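Local coordinates for nickel ABC transporter (Nickel-binding protein) (Bacillus halodurans, PDB 3T66), which probably serves as the extracellular solute-binding component of an ABC importer, capturing nickel or peptides for uptake, at residues Met32-Val37 and Ser476-Ile481; Glu43-Val48 and Val142-Val147; Phe239-Leu244 and His451-His456; Ala261-Leu266 and Glu447-Ser452. All coordinates share one frame; numbering follows the deposited sequence.

Contact 1 (Met32-Val37 and Ser476-Ile481); sequences MTYIPV and SEYYMI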
loop_
_atom_site.group_PDB
_atom_site.type_symbol
_atom_site.label_atom_id
_atom_site.label_comp_id
_atom_site.label_asym_id
_atom_site.label_seq_id
_atom_site.Cartn_x
_atom_site.Cartn_y
_atom_site.Cartn_z
ATOM N N MET A 32 -7.231 13.091 -3.560
ATOM C CA MET A 32 -6.157 12.227 -4.028
ATOM C C MET A 32 -4.906 12.281 -3.177
ATOM O O MET A 32 -3.983 11.545 -3.410
ATOM C CB MET A 32 -5.763 12.647 -5.430
ATOM C CG MET A 32 -6.204 11.723 -6.530
ATOM S SD MET A 32 -6.708 10.085 -6.001
ATOM C CE MET A 32 -5.641 9.060 -6.988
ATOM N N THR A 33 -4.891 13.116 -2.158
ATOM C CA THR A 33 -3.717 13.264 -1.324
ATOM C C THR A 33 -4.072 12.736 0.017
ATOM O O THR A 33 -3.242 12.453 0.837
ATOM C CB THR A 33 -3.434 14.688 -1.170
ATOM O OG1 THR A 33 -4.607 15.391 -1.545
ATOM C CG2 THR A 33 -2.363 15.070 -2.090
ATOM N N TYR A 34 -5.363 12.625 0.197
ATOM C CA TYR A 34 -6.000 11.964 1.338
ATOM C C TYR A 34 -5.845 12.717 2.614
ATOM O O TYR A 34 -6.026 12.172 3.696
ATOM C CB TYR A 34 -5.501 10.543 1.533
ATOM C CG TYR A 34 -5.716 9.632 0.354
ATOM C CD1 TYR A 34 -6.558 9.988 -0.699
ATOM C CD2 TYR A 34 -5.074 8.399 0.295
ATOM C CE1 TYR A 34 -6.745 9.141 -1.779
ATOM C CE2 TYR A 34 -5.260 7.546 -0.773
ATOM C CZ TYR A 34 -6.102 7.911 -1.803
ATOM O OH TYR A 34 -6.292 7.034 -2.853
ATOM N N ILE A 35 -5.536 13.988 2.470
ATOM C CA ILE A 35 -5.176 14.826 3.569
ATOM C C ILE A 35 -6.346 14.999 4.511
ATOM O O ILE A 35 -6.167 14.963 5.717
ATOM C CB ILE A 35 -4.637 16.133 3.037
ATOM C CG1 ILE A 35 -3.460 15.799 2.070
ATOM C CG2 ILE A 35 -4.372 17.117 4.180
ATOM C CD1 ILE A 35 -2.042 16.438 2.324
ATOM N N PRO A 36 -7.560 15.130 3.976
ATOM C CA PRO A 36 -8.686 15.214 4.910
ATOM C C PRO A 36 -8.648 14.158 5.994
ATOM O O PRO A 36 -8.720 14.486 7.187
ATOM C CB PRO A 36 -9.879 15.011 4.002
ATOM C CG PRO A 36 -9.437 15.746 2.739
ATOM C CD PRO A 36 -7.970 15.444 2.594
ATOM N N VAL A 37 -8.502 12.906 5.592
ATOM C CA VAL A 37 -8.424 11.810 6.540
ATOM C C VAL A 37 -7.120 11.862 7.332
ATOM O O VAL A 37 -7.122 11.602 8.552
ATOM C CB VAL A 37 -8.617 10.447 5.847
ATOM C CG1 VAL A 37 -8.359 9.277 6.805
ATOM C CG2 VAL A 37 -10.011 10.356 5.312
ATOM N N SER A 476 -1.216 1.490 6.338
ATOM C CA SER A 476 -1.989 1.873 5.172
ATOM C C SER A 476 -1.482 3.227 4.730
ATOM O O SER A 476 -1.603 3.630 3.565
ATOM C CB SER A 476 -3.444 1.971 5.544
ATOM O OG SER A 476 -3.589 2.739 6.717
ATOM N N GLU A 477 -0.896 3.928 5.691
ATOM C CA GLU A 477 -0.502 5.299 5.498
ATOM C C GLU A 477 -1.690 6.215 5.349
ATOM O O GLU A 477 -1.574 7.248 4.707
ATOM C CB GLU A 477 0.370 5.393 4.257
ATOM C CG GLU A 477 1.740 4.780 4.442
ATOM C CD GLU A 477 2.674 5.259 3.382
ATOM O OE1 GLU A 477 3.195 6.374 3.529
ATOM O OE2 GLU A 477 2.872 4.533 2.391
ATOM N N TYR A 478 -2.837 5.838 5.902
ATOM C CA TYR A 478 -4.001 6.675 5.789
ATOM C C TYR A 478 -4.162 7.423 7.066
ATOM O O TYR A 478 -4.832 8.432 7.111
ATOM C CB TYR A 478 -5.248 5.858 5.562
ATOM C CG TYR A 478 -5.244 5.109 4.263
ATOM C CD1 TYR A 478 -4.471 5.536 3.191
ATOM C CD2 TYR A 478 -6.036 3.959 4.099
ATOM C CE1 TYR A 478 -4.466 4.830 1.996
ATOM C CE2 TYR A 478 -6.041 3.244 2.895
ATOM C CZ TYR A 478 -5.259 3.689 1.845
ATOM O OH TYR A 478 -5.266 2.985 0.649
ATOM N N TYR A 479 -3.531 6.943 8.117
ATOM C CA TYR A 479 -3.828 7.471 9.418
ATOM C C TYR A 479 -2.615 8.082 10.041
ATOM O O TYR A 479 -1.576 7.446 10.173
ATOM C CB TYR A 479 -4.421 6.389 10.298
ATOM C CG TYR A 479 -5.479 5.658 9.580
ATOM C CD1 TYR A 479 -6.630 6.293 9.202
ATOM C CD2 TYR A 479 -5.313 4.349 9.217
ATOM C CE1 TYR A 479 -7.618 5.625 8.508
ATOM C CE2 TYR A 479 -6.304 3.678 8.511
ATOM C CZ TYR A 479 -7.441 4.334 8.171
ATOM O OH TYR A 479 -8.417 3.698 7.465
ATOM N N MET A 480 -2.758 9.351 10.409
ATOM C CA MET A 480 -1.667 10.102 10.972
ATOM C C MET A 480 -2.197 10.935 12.091
ATOM O O MET A 480 -1.891 10.650 13.236
ATOM C CB MET A 480 -1.032 10.929 9.895
ATOM C CG MET A 480 -0.866 10.090 8.648
ATOM S SD MET A 480 0.261 10.863 7.553
ATOM C CE MET A 480 0.228 9.730 6.144
ATOM N N ILE A 481 -3.029 11.929 11.823
ATOM C CA ILE A 481 -3.485 12.726 12.953
ATOM C C ILE A 481 -4.745 12.039 13.458
ATOM O O ILE A 481 -5.591 11.695 12.642
ATOM C CB ILE A 481 -3.700 14.249 12.587
ATOM C CG1 ILE A 481 -2.404 14.956 12.139
ATOM C CG2 ILE A 481 -4.319 15.006 13.754
ATOM C CD1 ILE A 481 -1.229 14.770 13.058
#

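Contact 2 (Glu43-Val48 and Val142-Val147); sequences ETLVRV and VSIIDV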
loop_
_atom_site.group_PDB
_atom_site.type_symbol
_atom_site.label_atom_id
_atom_site.label_comp_id
_atom_site.label_asym_id
_atom_site.label_seq_id
_atom_site.Cartn_x
_atom_site.Cartn_y
_atom_site.Cartn_z
ATOM N N GLU A 43 -13.378 10.756 7.952
ATOM C CA GLU A 43 -13.252 9.307 8.187
ATOM C C GLU A 43 -14.101 8.463 7.242
ATOM O O GLU A 43 -14.944 8.977 6.529
ATOM C CB GLU A 43 -13.696 9.001 9.604
ATOM C CG GLU A 43 -12.967 9.809 10.626
ATOM C CD GLU A 43 -13.598 9.746 11.996
ATOM O OE1 GLU A 43 -14.846 9.749 12.082
ATOM O OE2 GLU A 43 -12.851 9.693 12.998
ATOM N N THR A 44 -13.952 7.151 7.277
ATOM C CA THR A 44 -14.557 6.335 6.230
ATOM C C THR A 44 -15.517 5.389 6.891
ATOM O O THR A 44 -15.492 5.290 8.114
ATOM C CB THR A 44 -13.465 5.534 5.509
ATOM O OG1 THR A 44 -12.643 4.933 6.507
ATOM C CG2 THR A 44 -12.587 6.456 4.574
ATOM N N LEU A 45 -16.344 4.685 6.127
ATOM C CA LEU A 45 -17.247 3.706 6.725
ATOM C C LEU A 45 -16.507 2.531 7.357
ATOM O O LEU A 45 -16.964 1.857 8.300
ATOM C CB LEU A 45 -18.240 3.178 5.698
ATOM C CG LEU A 45 -19.146 4.171 4.944
ATOM C CD1 LEU A 45 -20.048 3.513 3.894
ATOM C CD2 LEU A 45 -20.003 4.926 5.890
ATOM N N VAL A 46 -15.317 2.302 6.866
ATOM C CA VAL A 46 -14.658 1.074 7.173
ATOM C C VAL A 46 -13.200 1.395 7.126
ATOM O O VAL A 46 -12.850 2.315 6.442
ATOM C CB VAL A 46 -15.148 0.073 6.161
ATOM C CG1 VAL A 46 -14.068 -0.630 5.533
ATOM C CG2 VAL A 46 -16.065 -0.873 6.844
ATOM N N ARG A 47 -12.374 0.702 7.899
ATOM C CA ARG A 47 -10.936 1.016 8.045
ATOM C C ARG A 47 -10.138 -0.253 8.066
ATOM O O ARG A 47 -10.681 -1.314 8.196
ATOM C CB ARG A 47 -10.626 1.798 9.351
ATOM C CG ARG A 47 -11.281 1.229 10.659
ATOM C CD ARG A 47 -10.861 1.968 11.921
ATOM N NE ARG A 47 -9.404 1.913 12.087
ATOM C CZ ARG A 47 -8.563 2.961 12.126
ATOM N NH1 ARG A 47 -8.987 4.217 12.050
ATOM N NH2 ARG A 47 -7.262 2.745 12.282
ATOM N N VAL A 48 -8.829 -0.119 7.943
ATOM C CA VAL A 48 -7.857 -1.188 8.175
ATOM C C VAL A 48 -7.342 -1.131 9.650
ATOM O O VAL A 48 -6.598 -0.231 10.042
ATOM C CB VAL A 48 -6.679 -0.984 7.218
ATOM C CG1 VAL A 48 -5.589 -1.982 7.446
ATOM C CG2 VAL A 48 -7.147 -1.004 5.786
ATOM N N VAL A 142 -13.583 8.220 -0.038
ATOM C CA VAL A 142 -14.959 8.017 0.109
ATOM C C VAL A 142 -15.227 8.348 1.530
ATOM O O VAL A 142 -16.150 7.845 2.145
ATOM C CB VAL A 142 -15.305 6.595 -0.158
ATOM C CG1 VAL A 142 -16.793 6.476 -0.272
ATOM C CG2 VAL A 142 -14.728 6.166 -1.425
ATOM N N SER A 143 -14.416 9.220 2.071
ATOM C CA SER A 143 -14.646 9.601 3.424
ATOM C C SER A 143 -15.935 10.354 3.447
ATOM O O SER A 143 -16.261 11.017 2.474
ATOM C CB SER A 143 -13.540 10.478 3.926
ATOM O OG SER A 143 -13.195 11.392 2.955
ATOM N N ILE A 144 -16.677 10.206 4.544
ATOM C CA ILE A 144 -18.004 10.776 4.709
ATOM C C ILE A 144 -17.955 12.227 5.206
ATOM O O ILE A 144 -17.376 12.498 6.281
ATOM C CB ILE A 144 -18.752 9.958 5.741
ATOM C CG1 ILE A 144 -18.778 8.487 5.334
ATOM C CG2 ILE A 144 -20.133 10.544 6.018
ATOM C CD1 ILE A 144 -19.495 8.195 4.083
ATOM N N ILE A 145 -18.533 13.149 4.430
ATOM C CA ILE A 145 -18.609 14.582 4.774
ATOM C C ILE A 145 -20.097 15.030 4.796
ATOM O O ILE A 145 -20.976 14.357 4.212
ATOM C CB ILE A 145 -17.779 15.455 3.799
ATOM N N ASP A 146 -20.393 16.141 5.481
ATOM C CA ASP A 146 -21.726 16.753 5.368
ATOM C C ASP A 146 -21.843 17.587 4.109
ATOM O O ASP A 146 -21.222 18.643 3.967
ATOM C CB ASP A 146 -22.096 17.619 6.571
ATOM C CG ASP A 146 -23.600 17.962 6.612
ATOM O OD1 ASP A 146 -24.338 17.559 5.694
ATOM O OD2 ASP A 146 -24.064 18.618 7.572
ATOM N N VAL A 147 -22.681 17.104 3.209
ATOM C CA VAL A 147 -22.913 17.730 1.918
ATOM C C VAL A 147 -23.797 19.024 1.985
ATOM O O VAL A 147 -23.834 19.815 1.029
ATOM C CB VAL A 147 -23.447 16.662 0.927
ATOM C CG1 VAL A 147 -23.910 17.295 -0.398
ATOM C CG2 VAL A 147 -22.357 15.623 0.659
#

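Contact 3 (Phe239-Leu244 and His451-His456); sequences FRTHNL and HSFLIH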
loop_
_atom_site.group_PDB
_atom_site.type_symbol
_atom_site.label_atom_id
_atom_site.label_comp_id
_atom_site.label_asym_id
_atom_site.label_seq_id
_atom_site.Cartn_x
_atom_site.Cartn_y
_atom_site.Cartn_z
ATOM N N PHE A 239 2.366 -1.485 2.238
ATOM C CA PHE A 239 1.800 -2.642 1.533
ATOM C C PHE A 239 2.521 -2.946 0.267
ATOM O O PHE A 239 2.272 -4.000 -0.328
ATOM C CB PHE A 239 0.337 -2.474 1.149
ATOM C CG PHE A 239 -0.572 -2.455 2.300
ATOM C CD1 PHE A 239 -1.587 -1.532 2.382
ATOM C CD2 PHE A 239 -0.404 -3.336 3.336
ATOM C CE1 PHE A 239 -2.413 -1.515 3.490
ATOM C CE2 PHE A 239 -1.233 -3.304 4.419
ATOM C CZ PHE A 239 -2.216 -2.400 4.497
ATOM N N ARG A 240 3.372 -2.015 -0.177
ATOM C CA ARG A 240 4.099 -2.226 -1.434
ATOM C C ARG A 240 5.264 -3.184 -1.262
ATOM O O ARG A 240 5.811 -3.312 -0.171
ATOM C CB ARG A 240 4.532 -0.914 -2.050
ATOM C CG ARG A 240 6.004 -0.596 -2.044
ATOM C CD ARG A 240 6.334 0.310 -3.247
ATOM N NE ARG A 240 5.249 1.229 -3.625
ATOM C CZ ARG A 240 4.492 1.103 -4.715
ATOM N NH1 ARG A 240 4.667 0.089 -5.557
ATOM N NH2 ARG A 240 3.550 1.996 -4.961
ATOM N N THR A 241 5.608 -3.903 -2.322
ATOM C CA THR A 241 6.652 -4.895 -2.227
ATOM C C THR A 241 7.482 -4.734 -3.467
ATOM O O THR A 241 6.921 -4.520 -4.561
ATOM C CB THR A 241 6.072 -6.343 -2.123
ATOM O OG1 THR A 241 5.487 -6.534 -0.831
ATOM C CG2 THR A 241 7.154 -7.435 -2.293
ATOM N N HIS A 242 8.806 -4.812 -3.315
ATOM C CA HIS A 242 9.633 -4.870 -4.506
ATOM C C HIS A 242 9.887 -6.283 -4.912
ATOM O O HIS A 242 10.055 -7.137 -4.055
ATOM C CB HIS A 242 10.963 -4.165 -4.305
ATOM C CG HIS A 242 10.822 -2.700 -4.116
ATOM N ND1 HIS A 242 9.809 -1.979 -4.710
ATOM C CD2 HIS A 242 11.537 -1.824 -3.377
ATOM C CE1 HIS A 242 9.925 -0.710 -4.362
ATOM N NE2 HIS A 242 10.966 -0.591 -3.557
ATOM N N ASN A 243 9.951 -6.526 -6.209
ATOM C CA ASN A 243 10.299 -7.843 -6.675
ATOM C C ASN A 243 11.008 -7.840 -7.999
ATOM O O ASN A 243 10.984 -6.854 -8.745
ATOM C CB ASN A 243 9.024 -8.675 -6.833
ATOM C CG ASN A 243 8.048 -8.056 -7.808
ATOM O OD1 ASN A 243 8.373 -7.803 -8.968
ATOM N ND2 ASN A 243 6.836 -7.794 -7.335
ATOM N N LEU A 244 11.614 -8.971 -8.304
ATOM C CA LEU A 244 11.932 -9.314 -9.691
ATOM C C LEU A 244 10.726 -10.009 -10.307
ATOM O O LEU A 244 10.500 -11.191 -10.056
ATOM C CB LEU A 244 13.145 -10.257 -9.779
ATOM C CG LEU A 244 14.470 -9.788 -9.196
ATOM C CD1 LEU A 244 15.550 -10.823 -9.416
ATOM C CD2 LEU A 244 14.805 -8.502 -9.852
ATOM N N HIS A 451 7.240 -15.357 -8.686
ATOM C CA HIS A 451 8.220 -14.285 -8.899
ATOM C C HIS A 451 9.174 -14.237 -7.735
ATOM O O HIS A 451 9.114 -15.087 -6.858
ATOM C CB HIS A 451 7.539 -12.959 -9.073
ATOM C CG HIS A 451 6.576 -12.907 -10.212
ATOM N ND1 HIS A 451 6.984 -12.916 -11.529
ATOM C CD2 HIS A 451 5.223 -12.786 -10.236
ATOM C CE1 HIS A 451 5.925 -12.800 -12.316
ATOM N NE2 HIS A 451 4.846 -12.716 -11.558
ATOM N N SER A 452 10.062 -13.265 -7.697
ATOM C CA SER A 452 10.950 -13.219 -6.557
ATOM C C SER A 452 10.623 -11.986 -5.798
ATOM O O SER A 452 10.713 -10.899 -6.347
ATOM C CB SER A 452 12.421 -13.175 -6.980
ATOM O OG SER A 452 13.283 -13.392 -5.857
ATOM N N PHE A 453 10.251 -12.140 -4.537
ATOM C CA PHE A 453 9.892 -10.972 -3.751
ATOM C C PHE A 453 11.044 -10.571 -2.880
ATOM O O PHE A 453 11.497 -11.353 -2.042
ATOM C CB PHE A 453 8.602 -11.207 -2.972
ATOM C CG PHE A 453 7.443 -11.426 -3.860
ATOM C CD1 PHE A 453 6.819 -10.338 -4.480
ATOM C CD2 PHE A 453 7.047 -12.703 -4.182
ATOM C CE1 PHE A 453 5.750 -10.512 -5.368
ATOM C CE2 PHE A 453 5.993 -12.918 -5.077
ATOM C CZ PHE A 453 5.338 -11.814 -5.679
ATOM N N LEU A 454 11.515 -9.346 -3.124
ATOM C CA LEU A 454 12.716 -8.791 -2.523
ATOM C C LEU A 454 12.462 -8.075 -1.220
ATOM O O LEU A 454 12.728 -8.606 -0.142
ATOM C CB LEU A 454 13.338 -7.829 -3.508
ATOM C CG LEU A 454 13.644 -8.502 -4.834
ATOM C CD1 LEU A 454 13.983 -7.430 -5.875
ATOM C CD2 LEU A 454 14.787 -9.478 -4.628
ATOM N N ILE A 455 11.961 -6.856 -1.301
ATOM C CA ILE A 455 11.731 -6.111 -0.076
ATOM C C ILE A 455 10.360 -5.409 0.073
ATOM O O ILE A 455 9.535 -5.304 -0.868
ATOM C CB ILE A 455 12.853 -5.099 0.194
ATOM C CG1 ILE A 455 12.818 -3.969 -0.819
ATOM C CG2 ILE A 455 14.243 -5.781 0.238
ATOM C CD1 ILE A 455 13.654 -2.749 -0.387
ATOM N N HIS A 456 10.148 -4.942 1.289
ATOM C CA HIS A 456 9.016 -4.140 1.652
ATOM C C HIS A 456 9.606 -2.797 2.070
ATOM O O HIS A 456 10.198 -2.688 3.138
ATOM C CB HIS A 456 8.284 -4.755 2.869
ATOM C CG HIS A 456 7.687 -6.105 2.626
ATOM N ND1 HIS A 456 6.929 -6.404 1.513
ATOM C CD2 HIS A 456 7.700 -7.228 3.383
ATOM C CE1 HIS A 456 6.509 -7.655 1.591
ATOM N NE2 HIS A 456 6.960 -8.176 2.719
#

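Contact 4 (Ala261-Leu266 and Glu447-Ser452); sequences AVDVLL and EQKIHS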
loop_
_atom_site.group_PDB
_atom_site.type_symbol
_atom_site.label_atom_id
_atom_site.label_comp_id
_atom_site.label_asym_id
_atom_site.label_seq_id
_atom_site.Cartn_x
_atom_site.Cartn_y
_atom_site.Cartn_z
ATOM N N ALA A 261 16.296 -20.251 -8.478
ATOM C CA ALA A 261 17.684 -19.854 -8.441
ATOM C C ALA A 261 17.803 -18.313 -8.448
ATOM O O ALA A 261 18.469 -17.729 -7.566
ATOM C CB ALA A 261 18.416 -20.488 -9.616
ATOM N N VAL A 262 17.152 -17.679 -9.442
ATOM C CA VAL A 262 17.014 -16.226 -9.522
ATOM C C VAL A 262 16.522 -15.748 -8.161
ATOM O O VAL A 262 17.018 -14.768 -7.614
ATOM C CB VAL A 262 15.998 -15.818 -10.602
ATOM C CG1 VAL A 262 15.533 -14.408 -10.405
ATOM C CG2 VAL A 262 16.582 -15.925 -11.951
ATOM N N ASP A 263 15.572 -16.478 -7.597
ATOM C CA ASP A 263 15.061 -16.122 -6.297
ATOM C C ASP A 263 16.134 -16.057 -5.219
ATOM O O ASP A 263 15.899 -15.445 -4.181
ATOM C CB ASP A 263 13.956 -17.080 -5.839
ATOM C CG ASP A 263 13.210 -16.555 -4.606
ATOM O OD1 ASP A 263 12.704 -15.401 -4.681
ATOM O OD2 ASP A 263 13.138 -17.278 -3.570
ATOM N N VAL A 264 17.286 -16.697 -5.432
ATOM C CA VAL A 264 18.349 -16.679 -4.395
ATOM C C VAL A 264 19.543 -15.765 -4.741
ATOM O O VAL A 264 20.290 -15.365 -3.848
ATOM C CB VAL A 264 18.807 -18.104 -3.947
ATOM N N LEU A 265 19.700 -15.412 -6.016
ATOM C CA LEU A 265 20.891 -14.676 -6.448
ATOM C C LEU A 265 21.104 -13.345 -5.681
ATOM O O LEU A 265 22.245 -12.956 -5.446
ATOM C CB LEU A 265 20.947 -14.506 -7.989
ATOM N N LEU A 266 20.024 -12.670 -5.263
ATOM C CA LEU A 266 20.116 -11.419 -4.452
ATOM C C LEU A 266 20.045 -11.659 -2.945
ATOM O O LEU A 266 19.219 -12.446 -2.485
ATOM C CB LEU A 266 19.015 -10.446 -4.834
ATOM C CG LEU A 266 19.173 -9.716 -6.158
ATOM C CD1 LEU A 266 17.812 -9.346 -6.696
ATOM C CD2 LEU A 266 20.059 -8.464 -6.033
ATOM N N GLU A 447 5.680 -22.004 -3.860
ATOM C CA GLU A 447 6.167 -23.345 -4.203
ATOM C C GLU A 447 6.672 -23.305 -5.626
ATOM O O GLU A 447 7.805 -23.667 -5.925
ATOM C CB GLU A 447 5.078 -24.414 -4.053
ATOM N N GLN A 448 5.818 -22.780 -6.473
ATOM C CA GLN A 448 6.040 -22.701 -7.884
ATOM C C GLN A 448 6.924 -21.507 -8.239
ATOM O O GLN A 448 7.172 -21.232 -9.429
ATOM C CB GLN A 448 4.671 -22.566 -8.543
ATOM C CG GLN A 448 4.516 -23.330 -9.828
ATOM C CD GLN A 448 5.087 -24.726 -9.715
ATOM O OE1 GLN A 448 5.034 -25.357 -8.639
ATOM N NE2 GLN A 448 5.655 -25.217 -10.818
ATOM N N LYS A 449 7.377 -20.792 -7.200
ATOM C CA LYS A 449 8.212 -19.590 -7.325
ATOM C C LYS A 449 7.882 -18.683 -8.493
ATOM O O LYS A 449 8.746 -18.388 -9.286
ATOM C CB LYS A 449 9.682 -19.975 -7.377
ATOM C CG LYS A 449 10.617 -18.889 -6.870
ATOM C CD LYS A 449 10.257 -18.387 -5.459
ATOM C CE LYS A 449 10.816 -19.308 -4.363
ATOM N NZ LYS A 449 10.529 -18.849 -2.971
ATOM N N ILE A 450 6.644 -18.222 -8.602
ATOM C CA ILE A 450 6.290 -17.393 -9.742
ATOM C C ILE A 450 6.909 -15.997 -9.774
ATOM O O ILE A 450 7.178 -15.487 -10.830
ATOM C CB ILE A 450 4.797 -17.389 -10.055
ATOM C CG1 ILE A 450 4.466 -18.573 -10.939
ATOM C CG2 ILE A 450 4.410 -16.188 -10.857
ATOM C CD1 ILE A 450 3.898 -19.702 -10.235
ATOM N N HIS A 451 7.240 -15.357 -8.686
ATOM C CA HIS A 451 8.220 -14.285 -8.899
ATOM C C HIS A 451 9.174 -14.237 -7.735
ATOM O O HIS A 451 9.114 -15.087 -6.858
ATOM C CB HIS A 451 7.539 -12.959 -9.073
ATOM C CG HIS A 451 6.576 -12.907 -10.212
ATOM N ND1 HIS A 451 6.984 -12.916 -11.529
ATOM C CD2 HIS A 451 5.223 -12.786 -10.236
ATOM C CE1 HIS A 451 5.925 -12.800 -12.316
ATOM N NE2 HIS A 451 4.846 -12.716 -11.558
ATOM N N SER A 452 10.062 -13.265 -7.697
ATOM C CA SER A 452 10.950 -13.219 -6.557
ATOM C C SER A 452 10.623 -11.986 -5.798
ATOM O O SER A 452 10.713 -10.899 -6.347
ATOM C CB SER A 452 12.421 -13.175 -6.980
ATOM O OG SER A 452 13.283 -13.392 -5.857
#

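Contact 1 (Met32-Val37 and Ser476-Ile481)
Tyr34, capping helix 35-38, and Val37 within it meet Tyr478 and Tyr479 in the loop that follows strand 451-464. The contact thus joins an early helix to the C-terminal part of the chain. Tyr34 occupies the N-cap position of the helix. Its side chain lies beside that of Tyr478, and the two point the same way. Their ring planes are 79° apart and they meet obliquely. The closest carbons are Tyr34 CE2 and Tyr478 CE1, 4.0 Å apart. Tyr34 CD2 also lies 4.0 Å from Tyr478 CE1.

Val37 works through a single methyl. CG1 stands anti to the backbone N (chi1 173°), and it reaches the loop at two points. Val37 CG1 lies 3.6 Å from the backbone oxygen Tyr478 O and 4.1 Å from Tyr479 CE1. The Tyr479 ring in turn has Tyr478 CB over its centre, 3.6 Å above the plane. The loop is also braced from within. Tyr478 N donates to Ser476 OG at 3.3 Å, which forms an ST turn.

Around the contact, Tyr34 also packs on Asn139, Pro140 and Asn141, while Arg47 makes a cation-pi contact with Tyr479. Across the two segments the contact is mainly aromatic and aliphatic packing; a backbone bond between Ile481 and Arg38 lies just beyond it. The arrangement fits the family 5 solute-binding fold, in which the C-terminal segment comes back to complete the domain begun by the N-terminal one.

Contact 2 (Glu43-Val48 and Val142-Val147)
Ile144 lies over Glu43 and Leu45, and its side chain can be followed outward. Ile144 CB is 4.0 Å from Glu43 O. Ile144 CG1 stands anti to the carbonyl carbon (chi1 -56°) and lies 3.8 Å from Leu45 CD2. The tip, Ile144 CD1, is also 3.8 Å from Leu45 CD2. The two side chains cross at about a right angle, the isoleucine tip against CD2 and CG of the leucine.

Next to this apolar pair the backbones are joined. Ile144 N donates to Glu43 O at 2.9 Å, with the donor nearly along the C=O axis. Ser143 CA lies 3.2 Å from the same Glu43 O and makes a CA-H...O contact. The acid group of Glu43 is held elsewhere, by Thr159, Tyr181 and Trp182, and Ser143 OG bonds to Pro140 O.

Thr44 divides its work. Thr44 CG2 sits 3.9 Å from Ser143 CA, while Thr44 OG1 donates to Val46 O at 2.6 Å from above the carbonyl plane. An alanine here would probably open a gap against Ser143 and leave Val46 O without this donor.

Helix 89-100 covers the apolar side, with Val92 on both Leu45 and Ile144 and Leu96 on Val142. Backbone bonds from Leu45 to Trp58 and Ala60 tie the segment toward strand 60-64, and strand 46-48 pairs with strand 55-57.

Contact 3 (Phe239-Leu244 and His451-His456)
His242 O takes two backbone donors from the facing strand. Leu454 N reaches His242 O at 2.8 Å, and Ile455 N adds a weak, longer bond at 3.4 Å. The amide on the same residue is used too: His242 N donates to Ile455 O at 2.6 Å. Further along, Ser452 N donates to Leu244 O at 3.2 Å in an almost straight line (173°).

Leu454 and Ile455 both face His242, which makes this a classic beta bulge. It interrupts the antiparallel pairing of strand 240-246 with the long strand 451-464. Strand 381-387 pairs with strand 240-246 as well.

Asn243 and Phe453 form a non-hydrogen-bonded pair with their side chains on one face. They lie side by side, the amide plane turned 88° from the ring, and Asn243 ND2 comes within 3.5 Å of Phe453 CE1. Asn243 OD1 bonds to Thr245 OG1. Thr241 CG2 touches the ring at Phe453 CD1, 3.7 Å away, crossing Phe453 at about a right angle.

The other face carries His242, Leu244, Ser452 and Ile455. Ile455 CG1 sits between the backbone N and the carbonyl carbon (chi1 69°), and it lies 3.6 Å from His242 CD2. Leu454 crosses Leu244 at a slant, with Leu454 CD1 4.1 Å from Leu244 CG. Tyr397 and Tyr402 of helix 395-402 pack against Phe453.

Contact 4 (Ala261-Leu266 and Glu447-Ser452)
Asp263, on helix 256-265, reaches Ser452 with one carboxylate oxygen and Lys449 with the other. The two oxygens make a buried side and a looser one. On the buried side, Ser452 OG donates to Asp263 OD1. The modelled length is very short, so its detail is doubtful. Arg268 also forms a salt bridge with OD1, so this oxygen is held by a hydroxyl and a positive charge.

The lysine side is looser, and both Asp263 and Lys449 are partly exposed. Lys449 NZ lies 3.1 Å from Asp263 OD2, in a salt bridge whose hydrogen bond is weak. The lysine chain crosses the aspartate at about a right angle. Its methylenes lie against the carboxylate: Lys449 CD is 3.6 Å from Asp263 CG. Torsions chi2 (54°) and chi3 (82°) bend the chain at CD and CE, so that it does not run extended. NZ also pairs with Asp446, so one ammonium serves two carboxylates. The aspartate is placed by chi1 at -168°, which sets CG anti to the backbone N.

An alanine in place of Lys449 would probably leave Asp263 OD2 and Asp446 without this positive partner and strip the carboxylate of the methylenes packed on it.

Lys449 is the first residue to leave helical geometry after helix 431-447. Its positive phi and two bonds back into the last turn make a Schellman motif, the classic C-terminal helix stop, here leading into strand 451-464.

From the N terminus, contact 1 opens first and closes last, joining helix 35-38 to the tail after strand 451-464. The other three contacts lie within that loop. Contact 2 opens just after helix 35-38 and closes at Val142-Val147, before contact 3 begins. Its residues pack against contact 1, with Val37 on Ser143. Contacts 3 and 4 open in turn and close on the same stretch, sharing His451 and Ser452. Leu244 packs on Val262 and Leu266 between them. Contacts 1 and 2 join helix 35-38, the region of strand 46-48, loop 142-147 and the C-terminal tail. Contacts 3 and 4 join strand 240-246 and helix 256-265 to strand 451-464. Phe239 touches Ser476 in between.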